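Local structure of putative D-alanine N-acetyltransferase of GNAT family (Desulfovibrio desulfuricans subsp. desulfuricans, 2R7H) at residues A114-V119 / R129-E134; R35-S40 / A80-Y85. The protein probably transfers an acyl group, most likely acetyl from acetyl-CoA, to an acceptor whose identity is uncertain. One frame throughout, in Å; residues are numbered along the deposited sequence.

Overall arrangement
From the N terminus, helix 30-41 comes early and supplies residues 35-40. The chain then runs through helix 46-61 and strand 69-75 before strand 78-87 brings residues 80-85 against that first helix, and contact 2 closes a long loop of 39 residues. Contact 1 follows in series, neither nested in it nor crossing it: nine residues, six of them the rest of the helix, separate 114-119 from 129-134. The centres of the two contacts are about 15 Å apart. Strand 78-87 lies between helix 30-41 and helix 111-125, with Tyr82 touching the former and Ala83 touching Val119 of the latter. Together they tie helices on opposite faces to one mixed sheet.

Contact 1: residues A114-V119 / R129-E134; sequences ALLAEV and RLLFAE
Leu131 reaches from its strand to the helix and sets one methyl group against both Leu116 and Val119. Its CB leaves the backbone toward the helix but is still 6.0 Å from CG1 of Val119. With CG anti to the backbone N (chi1 180°), the side chain extends further across the gap; CG of Leu131 remains 4.9 Å from CG1 of Val119, which leaves the contact to the methyls. CD2 does the touching, meeting CD1 of Leu116 at 3.9 Å and CG1 of Val119 at 4.0 Å. The other branch, CD1 of Leu131, stands 4.5 Å from CG1 of Val119, a looser approach.

The two helix residues are three positions apart, so they project from the same side of the helix and offer a pair of methyl groups to a single leucine. Leu116 also holds its CG anti to N (chi1 175°), which swings CD1 toward the strand although its CB does not point there. Val119 already points at the strand, and its short branched side chain crosses that of Leu131 at about a right angle. Leucine suits the strand position because it is long enough to span a backbone separation of 9.2 Å between the CA atoms of Val119 and Leu131. The contact is small, apolar and buried.

Phe153 lies beside both Leu116 and Leu131, while Leu116 also rests on Ile100 of strand 94-102 and Val119 on Val71 of strand 69-75. The opposite face of strand 130-136 carries Phe132, which meets Phe162 of the second subunit. Contact 1 therefore packs the helix of the beta-alpha-beta unit formed by strand 94-102, helix 111-125 and strand 130-136, a central element of the GNAT fold, against the second strand of that unit.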
loop_
_atom_site.group_PDB
_atom_site.type_symbol
_atom_site.label_atom_id
_atom_site.label_comp_id
_atom_site.label_asym_id
_atom_site.label_seq_id
_atom_site.Cartn_x
_atom_site.Cartn_y
_atom_site.Cartn_z
ATOM N N ALA B 114 -3.862 -18.304 17.102
ATOM C CA ALA B 114 -3.250 -19.472 16.464
ATOM C C ALA B 114 -2.922 -19.172 14.998
ATOM O O ALA B 114 -1.863 -19.543 14.510
ATOM C CB ALA B 114 -4.190 -20.672 16.531
ATOM N N LEU B 115 -3.855 -18.537 14.290
ATOM C CA LEU B 115 -3.622 -18.143 12.900
ATOM C C LEU B 115 -2.487 -17.129 12.796
ATOM O O LEU B 115 -1.635 -17.271 11.926
ATOM C CB LEU B 115 -4.904 -17.623 12.246
ATOM C CG LEU B 115 -5.889 -18.687 11.800
ATOM C CD1 LEU B 115 -7.319 -18.082 11.602
ATOM C CD2 LEU B 115 -5.386 -19.387 10.545
ATOM N N LEU B 116 -2.457 -16.129 13.664
ATOM C CA LEU B 116 -1.364 -15.156 13.655
ATOM C C LEU B 116 -0.008 -15.865 13.936
ATOM O O LEU B 116 1.006 -15.518 13.335
ATOM C CB LEU B 116 -1.574 -14.075 14.702
ATOM C CG LEU B 116 -0.469 -13.034 14.902
ATOM C CD1 LEU B 116 -0.175 -12.137 13.675
ATOM C CD2 LEU B 116 -0.797 -12.191 16.103
ATOM N N ALA B 117 0.017 -16.793 14.909
ATOM C CA ALA B 117 1.250 -17.538 15.207
ATOM C C ALA B 117 1.767 -18.277 13.943
ATOM O O ALA B 117 2.974 -18.336 13.673
ATOM C CB ALA B 117 1.032 -18.494 16.386
ATOM N N GLU B 118 0.863 -18.815 13.149
ATOM C CA GLU B 118 1.287 -19.492 11.929
ATOM C C GLU B 118 1.853 -18.517 10.874
ATOM O O GLU B 118 2.830 -18.836 10.169
ATOM C CB GLU B 118 0.126 -20.319 11.355
ATOM C CG GLU B 118 -0.375 -21.438 12.265
ATOM C CD GLU B 118 0.717 -22.362 12.811
ATOM O OE1 GLU B 118 1.576 -22.800 12.045
ATOM O OE2 GLU B 118 0.692 -22.642 14.028
ATOM N N VAL B 119 1.212 -17.350 10.721
ATOM C CA VAL B 119 1.696 -16.347 9.790
ATOM C C VAL B 119 3.099 -15.926 10.197
ATOM O O VAL B 119 3.966 -15.787 9.351
ATOM C CB VAL B 119 0.763 -15.107 9.748
ATOM C CG1 VAL B 119 1.457 -13.950 9.072
ATOM C CG2 VAL B 119 -0.627 -15.512 9.094
ATOM N N ARG B 129 11.730 -9.717 8.974
ATOM C CA ARG B 129 12.083 -8.952 10.151
ATOM C C ARG B 129 10.861 -8.324 10.790
ATOM O O ARG B 129 10.800 -8.248 12.006
ATOM C CB ARG B 129 13.000 -7.775 9.747
ATOM C CG ARG B 129 14.248 -8.163 8.965
ATOM C CD ARG B 129 15.037 -6.968 8.401
ATOM N NE ARG B 129 14.230 -6.159 7.483
ATOM C CZ ARG B 129 13.680 -4.980 7.765
ATOM N NH1 ARG B 129 13.852 -4.384 8.938
ATOM N NH2 ARG B 129 12.966 -4.365 6.850
ATOM N N LEU B 130 9.911 -7.845 9.962
ATOM C CA LEU B 130 8.722 -7.125 10.424
ATOM C C LEU B 130 7.429 -7.584 9.842
ATOM O O LEU B 130 7.397 -7.973 8.710
ATOM C CB LEU B 130 8.859 -5.655 10.021
ATOM C CG LEU B 130 10.021 -4.876 10.660
ATOM C CD1 LEU B 130 10.261 -3.506 9.950
ATOM C CD2 LEU B 130 9.668 -4.765 12.083
ATOM N N LEU B 131 6.373 -7.503 10.638
ATOM C CA LEU B 131 5.020 -7.818 10.178
ATOM C C LEU B 131 4.202 -6.617 10.592
ATOM O O LEU B 131 4.170 -6.281 11.789
ATOM C CB LEU B 131 4.417 -9.059 10.828
ATOM C CG LEU B 131 2.989 -9.450 10.404
ATOM C CD1 LEU B 131 2.931 -9.693 8.919
ATOM C CD2 LEU B 131 2.444 -10.684 11.168
ATOM N N PHE B 132 3.569 -5.980 9.604
ATOM C CA PHE B 132 2.731 -4.843 9.859
ATOM C C PHE B 132 1.254 -5.182 9.674
ATOM O O PHE B 132 0.923 -5.977 8.839
ATOM C CB PHE B 132 3.087 -3.660 8.945
ATOM C CG PHE B 132 4.372 -2.996 9.300
ATOM C CD1 PHE B 132 4.423 -2.086 10.348
ATOM C CD2 PHE B 132 5.542 -3.310 8.642
ATOM C CE1 PHE B 132 5.588 -1.498 10.661
ATOM C CE2 PHE B 132 6.693 -2.754 8.968
ATOM C CZ PHE B 132 6.736 -1.815 9.982
ATOM N N ALA B 133 0.410 -4.584 10.528
ATOM C CA ALA B 133 -1.053 -4.700 10.451
ATOM C C ALA B 133 -1.644 -3.300 10.551
ATOM O O ALA B 133 -1.252 -2.517 11.387
ATOM C CB ALA B 133 -1.642 -5.631 11.558
ATOM N N GLU B 134 -2.641 -3.006 9.750
ATOM C CA GLU B 134 -3.295 -1.690 9.772
ATOM C C GLU B 134 -4.747 -1.861 10.146
ATOM O O GLU B 134 -5.380 -2.805 9.698
ATOM C CB GLU B 134 -3.250 -1.060 8.380
ATOM C CG GLU B 134 -1.891 -0.920 7.844
ATOM C CD GLU B 134 -1.856 -0.198 6.513
ATOM O OE1 GLU B 134 -2.839 -0.266 5.753
ATOM O OE2 GLU B 134 -0.824 0.412 6.237
#

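Contact 2: residues R35-S40 / A80-Y85; sequences RRVVES and AGYACY
Helix 30-41 lies across strand 78-87 of the GNAT sheet, and Val37 and Val38 meet Gly81 and Tyr82 where the strand carries a classic beta bulge, Ala80 and Gly81 both facing Ala73. The axes of helix segment 35-40 and strand segment 80-85 are nearly perpendicular (100°) and come within 8.8 Å of each other. Val37 points at the strand and uses one methyl twice: CG1 lies 4.2 Å from CA of Gly81 and equally far from CD1 of Tyr82. Glycine suits the bulge because the backbone there is almost fully extended, a conformation it takes more readily than other residues.

Tyr82 rises from the strand with CG between the backbone N and the carbonyl carbon (chi1 83°), a torsion that brings its outer end to the helix. The valines meet the ring at its edge, not over a face. CG2 of Val38, lying in the ring plane, is 4.0 Å from CE1 and 3.6 Å from OH of Tyr82. Behind Val38, Ala49 and Ala52 of helix 46-61 continue the packing.

Away from the strand, Arg35 NE and Glu39 OE2 form a salt bridge of 2.9 Å, and Arg35 also bridges to Asp50 of helix 46-61.

Carbon packs along the ring edge, while the phenol oxygen accepts a hydrogen bond from NE1 of Trp99. Trp99 lines the pocket occupied by 2-ethoxyethanol, which would place Tyr82 one shell behind that pocket. One side chain thus serves both the apolar helix contact and a buried hydrogen bond.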
loop_
_atom_site.group_PDB
_atom_site.type_symbol
_atom_site.label_atom_id
_atom_site.label_comp_id
_atom_site.label_asym_id
_atom_site.label_seq_id
_atom_site.Cartn_x
_atom_site.Cartn_y
_atom_site.Cartn_z
ATOM N N ARG B 35 -14.924 -16.140 1.185
ATOM C CA ARG B 35 -15.982 -15.131 1.091
ATOM C C ARG B 35 -16.994 -15.355 2.197
ATOM O O ARG B 35 -17.300 -14.424 2.920
ATOM C CB ARG B 35 -16.689 -15.145 -0.246
ATOM C CG ARG B 35 -17.501 -13.870 -0.412
ATOM C CD ARG B 35 -18.423 -13.862 -1.575
ATOM N NE ARG B 35 -19.062 -12.548 -1.559
ATOM C CZ ARG B 35 -18.591 -11.434 -2.120
ATOM N NH1 ARG B 35 -17.507 -11.470 -2.866
ATOM N NH2 ARG B 35 -19.272 -10.276 -1.975
ATOM N N ARG B 36 -17.469 -16.586 2.366
ATOM C CA ARG B 36 -18.442 -16.898 3.428
ATOM C C ARG B 36 -17.883 -16.630 4.840
ATOM O O ARG B 36 -18.619 -16.140 5.697
ATOM C CB ARG B 36 -19.031 -18.324 3.262
ATOM N N VAL B 37 -16.576 -16.875 5.059
ATOM C CA VAL B 37 -15.954 -16.598 6.355
ATOM C C VAL B 37 -16.028 -15.107 6.579
ATOM O O VAL B 37 -16.496 -14.656 7.623
ATOM C CB VAL B 37 -14.444 -17.050 6.472
ATOM C CG1 VAL B 37 -13.795 -16.467 7.737
ATOM C CG2 VAL B 37 -14.296 -18.584 6.466
ATOM N N VAL B 38 -15.552 -14.359 5.586
ATOM C CA VAL B 38 -15.535 -12.900 5.622
ATOM C C VAL B 38 -16.922 -12.276 5.840
ATOM O O VAL B 38 -17.067 -11.316 6.607
ATOM C CB VAL B 38 -14.819 -12.364 4.343
ATOM C CG1 VAL B 38 -15.269 -11.005 4.036
ATOM C CG2 VAL B 38 -13.281 -12.542 4.475
ATOM N N GLU B 39 -17.918 -12.821 5.150
ATOM C CA GLU B 39 -19.311 -12.356 5.272
ATOM C C GLU B 39 -19.912 -12.655 6.618
ATOM O O GLU B 39 -20.744 -11.901 7.059
ATOM C CB GLU B 39 -20.176 -12.941 4.180
ATOM C CG GLU B 39 -19.860 -12.340 2.816
ATOM C CD GLU B 39 -20.749 -12.909 1.724
ATOM O OE1 GLU B 39 -21.327 -14.010 1.887
ATOM O OE2 GLU B 39 -20.841 -12.238 0.683
ATOM N N SER B 40 -19.482 -13.731 7.277
ATOM C CA SER B 40 -19.976 -14.084 8.603
ATOM C C SER B 40 -19.496 -13.152 9.736
ATOM O O SER B 40 -20.121 -13.094 10.787
ATOM C CB SER B 40 -19.568 -15.506 8.948
ATOM O OG SER B 40 -18.199 -15.602 9.245
ATOM N N ALA B 80 -12.816 -22.870 9.531
ATOM C CA ALA B 80 -13.074 -22.152 10.792
ATOM C C ALA B 80 -12.635 -20.670 10.721
ATOM O O ALA B 80 -13.209 -19.794 11.375
ATOM C CB ALA B 80 -12.366 -22.865 11.923
ATOM N N GLY B 81 -11.622 -20.408 9.902
ATOM C CA GLY B 81 -11.091 -19.074 9.711
ATOM C C GLY B 81 -9.820 -19.088 8.874
ATOM O O GLY B 81 -9.391 -20.125 8.371
ATOM N N TYR B 82 -9.231 -17.919 8.678
ATOM C CA TYR B 82 -8.013 -17.849 7.881
ATOM C C TYR B 82 -7.321 -16.513 8.065
ATOM O O TYR B 82 -7.904 -15.563 8.614
ATOM C CB TYR B 82 -8.299 -18.075 6.377
ATOM C CG TYR B 82 -8.758 -16.866 5.619
ATOM C CD1 TYR B 82 -9.975 -16.264 5.888
ATOM C CD2 TYR B 82 -7.994 -16.354 4.585
ATOM C CE1 TYR B 82 -10.382 -15.134 5.204
ATOM C CE2 TYR B 82 -8.391 -15.234 3.894
ATOM C CZ TYR B 82 -9.576 -14.627 4.206
ATOM O OH TYR B 82 -9.964 -13.527 3.486
ATOM N N ALA B 83 -6.074 -16.467 7.603
ATOM C CA ALA B 83 -5.247 -15.252 7.628
ATOM C C ALA B 83 -4.748 -15.057 6.182
ATOM O O ALA B 83 -4.507 -16.039 5.473
ATOM C CB ALA B 83 -4.113 -15.407 8.527
ATOM N N CYS B 84 -4.641 -13.808 5.760
ATOM C CA CYS B 84 -4.185 -13.403 4.430
ATOM C C CYS B 84 -3.011 -12.434 4.699
ATOM O O CYS B 84 -3.099 -11.499 5.531
ATOM C CB CYS B 84 -5.303 -12.689 3.649
ATOM S SG CYS B 84 -4.697 -12.222 2.005
ATOM N N TYR B 85 -1.889 -12.656 4.043
ATOM C CA TYR B 85 -0.721 -11.804 4.268
ATOM C C TYR B 85 0.233 -11.851 3.079
ATOM O O TYR B 85 0.048 -12.621 2.171
ATOM C CB TYR B 85 0.006 -12.252 5.568
ATOM C CG TYR B 85 0.771 -13.525 5.432
ATOM C CD1 TYR B 85 0.163 -14.755 5.528
ATOM C CD2 TYR B 85 2.138 -13.488 5.140
ATOM C CE1 TYR B 85 0.901 -15.900 5.355
ATOM C CE2 TYR B 85 2.860 -14.591 4.990
ATOM C CZ TYR B 85 2.257 -15.798 5.085
ATOM O OH TYR B 85 3.038 -16.891 4.893
#